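PDB 6I60: alpha-rhamnosidase, which probably hydrolyses terminal non-reducing alpha-L-rhamnose residues from alpha-L-rhamnosides. Local coordinates for residues E209-R214 / Y232-N237; K242-V247 / N315-D320; I469-L474 / D856-K861; F882-S887 / H897-F902. All blocks are in the same frame, centred on the assembly; numbering follows the deposited sequence.

In the fold
The four contacts form two pairs. Contacts 1 and 2 belong to the N-terminal rhamnosidase domain, with centres 15 Å apart and nearest atoms about 5 Å; N207 bridges them, bonding through ND2 to N237 O of contact 1 and through OD1 to A244 N of contact 2. Contacts 3 and 4 share the seven-stranded sheet of the C-terminal domain, again 15 Å between centres, and contact 3 ties that sheet to the start of the helical glycosidase domain. Contacts 2 and 4 are 66 Å apart between centres, on opposite sides of the chain's centre. None includes Y656, E659 or L660, which line a 2-(2-ethoxyethoxy)ethanol site on helix 651-672.

Contact 1 of 4, residues E209-R214 / Y232-N237; sequences ERIGDR and YDVSKN
The ring of Y232 has the backbone N of G212 over one face, while I211 CG2 and the R214 side chain approach it at a slant, the R214 guanidinium plane turned 70° from the ring. The contact lies in the beta-rich N-terminal domain: strand 209-210 is the return arm of a beta hairpin with strand 201-206, and Y232 lies near the end of strand 226-233, in another sheet. G212 CA sits 3.5 Å from Y232 CE1, and R214 CD comes 3.6 Å from Y232 OH, whose hydrogen-bond partner is the hydroxyl of Y202. I211 is the apolar hub. Its chi1 of -65° puts CG2 anti to the backbone N, where it meets Y232 CB at 3.6 Å and V234 CG1 at 3.7 Å; CD1 lies 3.7 Å from N237 OD1. An alanine in place of Y232 would strip the cover from G212 and I211 CG2 and is likely to leave the Y202 hydroxyl without its mate. At the outer end, E209 OE2 lies 3.3 Å from N237 ND2. The turn after I211 is held by R210, which also pairs with E203: its NH2 donates to R214 O at 2.9 Å, with an N-H...O angle of 157°, in the carbonyl plane.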
# COMPACT_ATOMS: atom_id res chain seq x y z
N GLU A 209 -10.97 27.06 11.06
CA GLU A 209 -11.34 25.97 10.17
C GLU A 209 -10.21 24.96 10.06
O GLU A 209 -9.03 25.33 9.99
CB GLU A 209 -11.70 26.50 8.78
CG GLU A 209 -12.79 27.57 8.78
CD GLU A 209 -12.48 28.71 7.84
OE1 GLU A 209 -13.38 29.10 7.06
OE2 GLU A 209 -11.35 29.22 7.87
N ARG A 210 -10.57 23.68 10.05
CA ARG A 210 -9.59 22.63 9.80
C ARG A 210 -9.12 22.69 8.36
O ARG A 210 -9.89 22.99 7.44
CB ARG A 210 -10.20 21.26 10.11
CG ARG A 210 -9.18 20.20 10.52
CD ARG A 210 -9.72 18.81 10.26
NE ARG A 210 -8.96 17.76 10.92
CZ ARG A 210 -8.11 16.94 10.30
NH1 ARG A 210 -7.47 16.01 10.99
NH2 ARG A 210 -7.92 17.05 8.99
N ILE A 211 -7.84 22.39 8.15
CA ILE A 211 -7.21 22.63 6.86
C ILE A 211 -7.14 21.36 6.03
O ILE A 211 -7.62 21.32 4.89
CB ILE A 211 -5.80 23.23 7.05
CG1 ILE A 211 -5.90 24.62 7.70
CG2 ILE A 211 -5.06 23.30 5.72
CD1 ILE A 211 -6.74 25.61 6.91
N GLY A 212 -6.54 20.31 6.59
CA GLY A 212 -6.25 19.12 5.81
C GLY A 212 -7.46 18.24 5.59
O GLY A 212 -8.38 18.17 6.41
N ASP A 213 -7.46 17.56 4.44
CA ASP A 213 -8.41 16.50 4.15
C ASP A 213 -7.88 15.13 4.57
O ASP A 213 -8.46 14.11 4.19
CB ASP A 213 -8.75 16.48 2.66
N ARG A 214 -6.81 15.10 5.35
CA ARG A 214 -6.16 13.87 5.77
C ARG A 214 -6.18 13.76 7.29
O ARG A 214 -6.48 14.72 8.01
CB ARG A 214 -4.72 13.80 5.25
CG ARG A 214 -4.52 14.49 3.91
CD ARG A 214 -3.14 15.11 3.81
NE ARG A 214 -2.85 15.58 2.46
CZ ARG A 214 -1.65 15.51 1.88
NH1 ARG A 214 -0.63 14.98 2.55
NH2 ARG A 214 -1.47 15.96 0.65
N TYR A 232 -0.01 22.62 2.44
CA TYR A 232 -1.44 22.84 2.25
C TYR A 232 -1.68 24.16 1.54
O TYR A 232 -0.88 25.10 1.64
CB TYR A 232 -2.17 22.84 3.59
CG TYR A 232 -2.22 21.49 4.26
CD1 TYR A 232 -3.05 20.48 3.78
CD2 TYR A 232 -1.45 21.22 5.39
CE1 TYR A 232 -3.10 19.24 4.40
CE2 TYR A 232 -1.49 19.99 6.01
CZ TYR A 232 -2.32 19.00 5.51
OH TYR A 232 -2.36 17.77 6.13
N ASP A 233 -2.79 24.22 0.80
CA ASP A 233 -3.22 25.44 0.13
C ASP A 233 -4.25 26.12 1.02
O ASP A 233 -5.38 25.65 1.15
CB ASP A 233 -3.81 25.12 -1.25
CG ASP A 233 -4.66 26.25 -1.80
OD1 ASP A 233 -4.21 27.42 -1.75
OD2 ASP A 233 -5.78 25.98 -2.27
N VAL A 234 -3.85 27.23 1.64
CA VAL A 234 -4.71 27.94 2.57
C VAL A 234 -5.00 29.34 2.03
O VAL A 234 -5.17 30.29 2.80
CB VAL A 234 -4.08 28.01 3.97
CG1 VAL A 234 -4.00 26.62 4.58
CG2 VAL A 234 -2.70 28.65 3.90
N SER A 235 -5.06 29.46 0.70
CA SER A 235 -5.34 30.75 0.09
C SER A 235 -6.68 31.30 0.54
O SER A 235 -6.76 32.36 1.18
CB SER A 235 -5.29 30.63 -1.43
OG SER A 235 -3.99 30.29 -1.87
N LYS A 236 -7.76 30.57 0.26
CA LYS A 236 -9.10 31.03 0.60
C LYS A 236 -9.40 30.80 2.08
O LYS A 236 -10.52 30.44 2.44
CB LYS A 236 -10.15 30.34 -0.27
CG LYS A 236 -10.09 30.70 -1.75
CD LYS A 236 -9.78 32.17 -1.95
CE LYS A 236 -10.78 32.82 -2.90
NZ LYS A 236 -11.13 34.20 -2.47
N ASN A 237 -8.39 30.99 2.93
CA ASN A 237 -8.57 30.88 4.37
C ASN A 237 -7.92 32.03 5.12
O ASN A 237 -7.87 31.99 6.36
CB ASN A 237 -7.99 29.55 4.89
CG ASN A 237 -8.89 28.37 4.60
OD1 ASN A 237 -8.43 27.33 4.12
ND2 ASN A 237 -10.17 28.51 4.91

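Contact 2 of 4, residues K242-V247 / N315-D320; sequences KNAIGV and NLPDFD
The backbone N of A244, whose methyl faces L316 and P317, is hydrogen-bonded to the side-chain OD1 of N207, and the backbones of the same two residues are bonded as well. A244 belongs to strand 242-250, an inner beta strand of the N-terminal domain that pairs on one flank with strand 171-184 and on the other with strand 201-206. The loop 315-320 runs over this strand in nearly the opposite direction, 161° apart. A244 CB presses on the peptide that joins L316 to P317, 3.5 Å from L316 C and 3.6 Å from L316 O. Two residues back along the strand, the proline ring lies against the K242 carbonyl, with P317 CB 3.2 Å from K242 O; the same ring also touches the N207 side chain. Further along, G246 CA faces N315 CB at 4.3 Å. With a methyl at A244 and no side chain at G246, the loop backbone can approach closely. Bends at chi2 (-140°) and chi3 (-137°) curl the K242 chain along the proline's own carbonyl, with K242 CD 3.8 Å from P317 O. Its ammonium thereby nears the D318 carboxylate without forming a salt bridge, K242 NZ and D318 OD2 being 4.5 Å apart.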
# COMPACT_ATOMS: atom_id res chain seq x y z
N LYS A 242 -7.09 40.57 11.50
CA LYS A 242 -6.34 39.68 12.37
C LYS A 242 -6.50 38.24 11.92
O LYS A 242 -7.57 37.82 11.46
CB LYS A 242 -6.80 39.83 13.82
CG LYS A 242 -5.80 40.55 14.72
CD LYS A 242 -5.72 39.91 16.09
CE LYS A 242 -5.70 40.96 17.19
NZ LYS A 242 -5.91 40.36 18.54
N ASN A 243 -5.42 37.47 12.04
CA ASN A 243 -5.41 36.07 11.63
C ASN A 243 -4.89 35.21 12.77
O ASN A 243 -4.18 35.68 13.67
CB ASN A 243 -4.54 35.85 10.39
CG ASN A 243 -5.24 36.27 9.12
OD1 ASN A 243 -6.08 37.16 9.12
ND2 ASN A 243 -4.89 35.61 8.02
N ALA A 244 -5.24 33.93 12.72
CA ALA A 244 -4.83 32.98 13.75
C ALA A 244 -4.60 31.62 13.11
O ALA A 244 -5.33 31.23 12.20
CB ALA A 244 -5.87 32.88 14.87
N ILE A 245 -3.59 30.91 13.59
CA ILE A 245 -3.31 29.55 13.16
C ILE A 245 -3.32 28.65 14.38
O ILE A 245 -3.01 29.07 15.50
CB ILE A 245 -1.96 29.46 12.41
CG1 ILE A 245 -0.88 30.24 13.15
CG2 ILE A 245 -2.10 30.01 11.00
CD1 ILE A 245 -0.13 29.42 14.16
N GLY A 246 -3.69 27.39 14.16
CA GLY A 246 -3.76 26.43 15.25
C GLY A 246 -3.17 25.08 14.92
O GLY A 246 -3.52 24.47 13.90
N VAL A 247 -2.26 24.59 15.77
CA VAL A 247 -1.63 23.29 15.59
C VAL A 247 -1.66 22.56 16.93
O VAL A 247 -1.16 23.08 17.93
CB VAL A 247 -0.19 23.41 15.08
CG1 VAL A 247 0.40 22.02 14.86
CG2 VAL A 247 -0.13 24.23 13.80
N ASN A 315 -8.47 29.07 18.34
CA ASN A 315 -7.80 29.21 17.05
C ASN A 315 -8.53 30.17 16.12
O ASN A 315 -8.75 29.86 14.95
CB ASN A 315 -7.65 27.84 16.38
CG ASN A 315 -8.95 27.06 16.35
OD1 ASN A 315 -10.02 27.59 16.64
ND2 ASN A 315 -8.87 25.78 15.99
N LEU A 316 -8.90 31.34 16.63
CA LEU A 316 -9.63 32.34 15.86
C LEU A 316 -9.02 33.72 16.12
O LEU A 316 -8.44 33.95 17.19
CB LEU A 316 -11.13 32.35 16.21
CG LEU A 316 -11.81 30.99 16.07
CD1 LEU A 316 -11.80 30.30 17.40
CD2 LEU A 316 -13.22 31.10 15.54
N PRO A 317 -9.13 34.65 15.14
CA PRO A 317 -8.38 35.91 15.22
C PRO A 317 -8.46 36.64 16.55
O PRO A 317 -7.46 36.77 17.25
CB PRO A 317 -9.01 36.75 14.10
CG PRO A 317 -9.47 35.74 13.10
CD PRO A 317 -9.90 34.53 13.89
N ASP A 318 -9.65 37.14 16.90
CA ASP A 318 -9.83 37.91 18.12
C ASP A 318 -9.90 36.94 19.30
O ASP A 318 -10.97 36.46 19.68
CB ASP A 318 -11.07 38.78 18.03
CG ASP A 318 -10.95 39.86 16.97
OD1 ASP A 318 -11.67 39.78 15.95
OD2 ASP A 318 -10.12 40.78 17.15
N PHE A 319 -8.74 36.66 19.89
CA PHE A 319 -8.66 35.77 21.04
C PHE A 319 -7.52 36.23 21.94
O PHE A 319 -6.45 36.62 21.45
CB PHE A 319 -8.45 34.31 20.62
CG PHE A 319 -8.23 33.37 21.77
CD1 PHE A 319 -6.99 32.79 21.99
CD2 PHE A 319 -9.27 33.06 22.64
CE1 PHE A 319 -6.79 31.93 23.05
CE2 PHE A 319 -9.08 32.19 23.69
CZ PHE A 319 -7.83 31.63 23.90
N ASP A 320 -7.75 36.19 23.25
CA ASP A 320 -6.74 36.58 24.22
C ASP A 320 -5.54 35.65 24.16
O ASP A 320 -5.46 34.68 24.92
CB ASP A 320 -7.33 36.60 25.63
CG ASP A 320 -6.70 37.66 26.51
OD1 ASP A 320 -6.87 38.86 26.20
OD2 ASP A 320 -6.05 37.30 27.51

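Contact 3 of 4, residues I469-L474 / D856-K861; sequences ICSNEL and DLKYAK
Y859 sets its ring against S471, and its atoms meet S471 and then the carbonyl of C470. The first torsion, 61°, sets CG between the backbone N and the carbonyl carbon, which turns the ring back over the partner strand rather than away from it. Past CB, the CD2 and CE2 side faces the serine methylene in a CH-pi contact, S471 CB standing 3.8 Å from the ring centroid and 16° off its normal. S471 CA lies over the ring face near CZ, while Y859 CE1 reaches 3.4 Å from C470 O; the hydroxyl ends beyond, near the same carbonyl. Strand 466-470 is the edge strand at one end of the C-terminal domain's antiparallel sheet. I469 and K861 form the hydrogen-bonded pair, N to O both ways at 3.2 Å, and C470 and A860 the non-hydrogen-bonded one. The pairing then frays: S471 N to Y859 O is a weak bond, and K858 N makes another weak one, 3.3 Å to S471 OG. On the face bearing C470, L857 CD2 touches C470 SG at 3.6 Å and N472 CB at 3.8 Å, with I834 of helix 826-835 covering C470 and L857. N472 is the N-cap of helix 473-488, its OD1 accepting from I475 N, and Y781 OH bonds D856 OD1 and, weakly, N472 ND2. The helical glycosidase domain thus starts from a strand of the beta domain that follows it, held by main-chain bonds, a serine hydroxyl and the C470-L857 contact; no salt bridge joins the two segments, so the join probably depends little on charge.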
# COMPACT_ATOMS: atom_id res chain seq x y z
N ILE A 469 -14.69 -10.53 -10.08
CA ILE A 469 -15.89 -11.25 -9.67
C ILE A 469 -15.85 -12.64 -10.29
O ILE A 469 -15.35 -12.83 -11.40
CB ILE A 469 -17.19 -10.49 -10.05
CG1 ILE A 469 -18.40 -11.09 -9.32
CG2 ILE A 469 -17.39 -10.48 -11.56
CD1 ILE A 469 -19.60 -10.18 -9.26
N CYS A 470 -16.36 -13.61 -9.54
CA CYS A 470 -16.29 -15.01 -9.92
C CYS A 470 -17.68 -15.62 -9.93
O CYS A 470 -18.62 -15.08 -9.33
CB CYS A 470 -15.38 -15.80 -8.96
SG CYS A 470 -14.52 -17.18 -9.70
N SER A 471 -17.81 -16.75 -10.62
CA SER A 471 -19.01 -17.56 -10.50
C SER A 471 -19.07 -18.30 -9.16
O SER A 471 -20.15 -18.68 -8.72
CB SER A 471 -19.09 -18.56 -11.66
OG SER A 471 -19.72 -19.77 -11.27
N ASN A 472 -17.92 -18.49 -8.52
CA ASN A 472 -17.84 -19.12 -7.21
C ASN A 472 -17.96 -18.03 -6.14
O ASN A 472 -17.16 -17.09 -6.11
CB ASN A 472 -16.52 -19.88 -7.07
CG ASN A 472 -16.34 -20.53 -5.70
OD1 ASN A 472 -16.18 -19.84 -4.69
ND2 ASN A 472 -16.34 -21.86 -5.67
N GLU A 473 -18.97 -18.16 -5.28
CA GLU A 473 -19.20 -17.13 -4.26
C GLU A 473 -18.21 -17.23 -3.11
O GLU A 473 -17.88 -16.20 -2.50
CB GLU A 473 -20.64 -17.22 -3.73
CG GLU A 473 -21.05 -16.04 -2.85
CD GLU A 473 -21.02 -14.71 -3.58
OE1 GLU A 473 -20.90 -13.67 -2.90
OE2 GLU A 473 -21.14 -14.71 -4.82
N LEU A 474 -17.73 -18.43 -2.81
CA LEU A 474 -16.71 -18.57 -1.77
C LEU A 474 -15.43 -17.85 -2.16
O LEU A 474 -14.78 -17.22 -1.31
CB LEU A 474 -16.44 -20.05 -1.50
CG LEU A 474 -15.18 -20.38 -0.68
CD1 LEU A 474 -15.37 -19.97 0.77
CD2 LEU A 474 -14.85 -21.86 -0.78
N ASP A 856 -16.30 -26.08 -11.46
CA ASP A 856 -17.65 -25.74 -11.89
C ASP A 856 -17.81 -24.25 -12.14
O ASP A 856 -18.92 -23.71 -11.99
CB ASP A 856 -18.67 -26.23 -10.86
CG ASP A 856 -18.33 -25.80 -9.45
OD1 ASP A 856 -17.15 -25.46 -9.20
OD2 ASP A 856 -19.23 -25.79 -8.59
N LEU A 857 -16.74 -23.57 -12.53
CA LEU A 857 -16.81 -22.14 -12.80
C LEU A 857 -17.59 -21.89 -14.09
O LEU A 857 -17.42 -22.59 -15.09
CB LEU A 857 -15.41 -21.54 -12.91
CG LEU A 857 -14.64 -21.37 -11.60
CD1 LEU A 857 -13.28 -20.73 -11.86
CD2 LEU A 857 -15.45 -20.56 -10.61
N LYS A 858 -18.44 -20.87 -14.06
CA LYS A 858 -19.23 -20.48 -15.23
C LYS A 858 -18.81 -19.16 -15.84
O LYS A 858 -18.92 -19.00 -17.06
CB LYS A 858 -20.72 -20.41 -14.86
CG LYS A 858 -21.26 -21.67 -14.19
CD LYS A 858 -22.78 -21.65 -14.12
CE LYS A 858 -23.27 -21.07 -12.80
NZ LYS A 858 -23.31 -22.09 -11.72
N TYR A 859 -18.33 -18.21 -15.03
CA TYR A 859 -17.90 -16.92 -15.54
C TYR A 859 -16.86 -16.34 -14.60
O TYR A 859 -16.73 -16.76 -13.44
CB TYR A 859 -19.08 -15.95 -15.70
CG TYR A 859 -19.81 -15.66 -14.41
CD1 TYR A 859 -19.37 -14.66 -13.55
CD2 TYR A 859 -20.94 -16.38 -14.05
CE1 TYR A 859 -20.03 -14.38 -12.37
CE2 TYR A 859 -21.61 -16.11 -12.87
CZ TYR A 859 -21.15 -15.11 -12.03
OH TYR A 859 -21.81 -14.83 -10.86
N ALA A 860 -16.11 -15.36 -15.10
CA ALA A 860 -15.13 -14.62 -14.31
C ALA A 860 -14.70 -13.40 -15.10
O ALA A 860 -14.61 -13.45 -16.33
CB ALA A 860 -13.92 -15.49 -13.97
N LYS A 861 -14.43 -12.30 -14.39
CA LYS A 861 -14.00 -11.07 -15.04
C LYS A 861 -13.02 -10.33 -14.13
O LYS A 861 -13.22 -10.26 -12.92
CB LYS A 861 -15.18 -10.15 -15.37
CG LYS A 861 -14.76 -8.70 -15.59
CD LYS A 861 -15.91 -7.74 -15.42
CE LYS A 861 -15.64 -6.43 -16.14
NZ LYS A 861 -16.87 -5.60 -16.30

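Contact 4 of 4, residues F882-S887 / H897-F902; sequences FSMRIS and HVPKLF
F882 pushes the CE2 corner of its ring against the proline ring of P899, 3.8 Å from P899 CD, with P899 CG slightly farther off; the two side chains cross at about a right angle. CG of F882 stands anti to its own main-chain nitrogen (chi1 -178°), which sends the phenyl group straight across toward the other segment. Its CD1 atom meets L901 CD1 at 4.3 Å, and F902 closes in behind, CE2 of F902 lying 4.5 Å from F882 CB. L901 in turn rests its CB over the centre of the F902 ring, 4.2 Å above the plane, so F882, L901 and F902 cluster at this end. The two strands come from facing sheets of a beta-sandwich, the C-terminal domain: 882-888 belongs to the seven-stranded antiparallel sheet and 893-899 to the five-stranded mixed one. Their axes approach to 9.2 Å at 165°, nearly antiparallel, a gap spanned by side chains rather than by main-chain pairing. M884 spans it next to F882. Its chain runs out extended and bends only at chi3 (-33°), which brings CE into the fork of V898. There M884 CE lies 3.7 Å from V898 CG2, with V898 CG1 almost as near. P851 lies against both F882 and M884, while M941 of strand 935-941 touches V898 and F902.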
# COMPACT_ATOMS: atom_id res chain seq x y z
N PHE A 882 -17.77 -21.21 -25.54
CA PHE A 882 -16.87 -20.56 -24.58
C PHE A 882 -16.64 -19.13 -25.06
O PHE A 882 -15.93 -18.91 -26.05
CB PHE A 882 -15.56 -21.32 -24.43
CG PHE A 882 -14.63 -20.72 -23.41
CD1 PHE A 882 -14.92 -20.80 -22.06
CD2 PHE A 882 -13.47 -20.06 -23.80
CE1 PHE A 882 -14.07 -20.24 -21.11
CE2 PHE A 882 -12.62 -19.51 -22.86
CZ PHE A 882 -12.92 -19.60 -21.52
N SER A 883 -17.24 -18.17 -24.37
CA SER A 883 -17.13 -16.77 -24.76
C SER A 883 -15.90 -16.13 -24.13
O SER A 883 -15.38 -16.59 -23.11
CB SER A 883 -18.39 -16.00 -24.34
OG SER A 883 -19.54 -16.48 -25.02
N MET A 884 -15.44 -15.05 -24.75
CA MET A 884 -14.31 -14.29 -24.23
C MET A 884 -14.33 -12.89 -24.81
O MET A 884 -14.37 -12.72 -26.03
CB MET A 884 -12.98 -14.99 -24.55
CG MET A 884 -11.87 -14.66 -23.58
SD MET A 884 -10.32 -15.49 -24.00
CE MET A 884 -10.93 -17.02 -24.69
N ARG A 885 -14.30 -11.88 -23.93
CA ARG A 885 -14.26 -10.49 -24.34
C ARG A 885 -13.11 -9.79 -23.63
O ARG A 885 -13.07 -9.77 -22.40
CB ARG A 885 -15.58 -9.78 -24.03
CG ARG A 885 -15.64 -8.35 -24.53
CD ARG A 885 -16.79 -7.58 -23.90
NE ARG A 885 -17.11 -6.37 -24.65
CZ ARG A 885 -16.66 -5.16 -24.34
NH1 ARG A 885 -15.87 -4.99 -23.29
NH2 ARG A 885 -17.01 -4.11 -25.08
N ILE A 886 -12.18 -9.24 -24.41
CA ILE A 886 -11.01 -8.57 -23.86
C ILE A 886 -11.00 -7.12 -24.30
O ILE A 886 -11.68 -6.73 -25.26
CB ILE A 886 -9.70 -9.27 -24.27
CG1 ILE A 886 -9.44 -9.09 -25.77
CG2 ILE A 886 -9.74 -10.75 -23.90
CD1 ILE A 886 -8.00 -9.30 -26.17
N SER A 887 -10.23 -6.31 -23.58
CA SER A 887 -10.06 -4.90 -23.90
C SER A 887 -8.59 -4.54 -23.72
O SER A 887 -8.03 -4.74 -22.64
CB SER A 887 -10.95 -4.02 -23.02
OG SER A 887 -12.27 -3.99 -23.52
N HIS A 897 -5.06 -16.46 -25.17
CA HIS A 897 -4.79 -17.89 -25.04
C HIS A 897 -6.13 -18.59 -24.83
O HIS A 897 -6.53 -18.88 -23.70
CB HIS A 897 -3.81 -18.18 -23.89
CG HIS A 897 -2.40 -17.79 -24.18
ND1 HIS A 897 -1.36 -18.09 -23.33
CD2 HIS A 897 -1.85 -17.12 -25.22
CE1 HIS A 897 -0.23 -17.62 -23.83
NE2 HIS A 897 -0.50 -17.03 -24.98
N VAL A 898 -6.82 -18.87 -25.93
CA VAL A 898 -8.11 -19.56 -25.88
C VAL A 898 -7.85 -21.03 -25.57
O VAL A 898 -7.19 -21.72 -26.36
CB VAL A 898 -8.89 -19.39 -27.20
CG1 VAL A 898 -10.30 -19.93 -27.05
CG2 VAL A 898 -8.91 -17.92 -27.61
N PRO A 899 -8.35 -21.55 -24.45
CA PRO A 899 -8.13 -22.97 -24.13
C PRO A 899 -9.00 -23.88 -24.98
O PRO A 899 -10.19 -23.64 -25.17
CB PRO A 899 -8.51 -23.06 -22.65
CG PRO A 899 -9.51 -21.96 -22.46
CD PRO A 899 -9.14 -20.86 -23.42
N LYS A 900 -8.38 -24.94 -25.50
CA LYS A 900 -9.07 -25.91 -26.35
C LYS A 900 -9.73 -26.94 -25.45
O LYS A 900 -9.11 -27.92 -25.03
CB LYS A 900 -8.10 -26.55 -27.34
CG LYS A 900 -7.04 -25.61 -27.88
CD LYS A 900 -6.44 -26.14 -29.17
CE LYS A 900 -5.36 -27.17 -28.88
NZ LYS A 900 -4.49 -27.39 -30.07
N LEU A 901 -11.00 -26.72 -25.14
CA LEU A 901 -11.78 -27.63 -24.31
C LEU A 901 -12.64 -28.58 -25.13
O LEU A 901 -13.37 -29.40 -24.55
CB LEU A 901 -12.66 -26.85 -23.34
CG LEU A 901 -12.04 -25.59 -22.71
CD1 LEU A 901 -13.11 -24.71 -22.10
CD2 LEU A 901 -10.99 -25.96 -21.68
N PHE A 902 -12.59 -28.50 -26.46
CA PHE A 902 -13.43 -29.31 -27.33
C PHE A 902 -12.58 -29.96 -28.41
O PHE A 902 -11.58 -29.40 -28.86
CB PHE A 902 -14.53 -28.46 -27.98
CG PHE A 902 -15.24 -27.55 -27.02
CD1 PHE A 902 -15.89 -28.07 -25.91
CD2 PHE A 902 -15.28 -26.18 -27.24
CE1 PHE A 902 -16.55 -27.24 -25.03
CE2 PHE A 902 -15.94 -25.35 -26.36
CZ PHE A 902 -16.58 -25.87 -25.25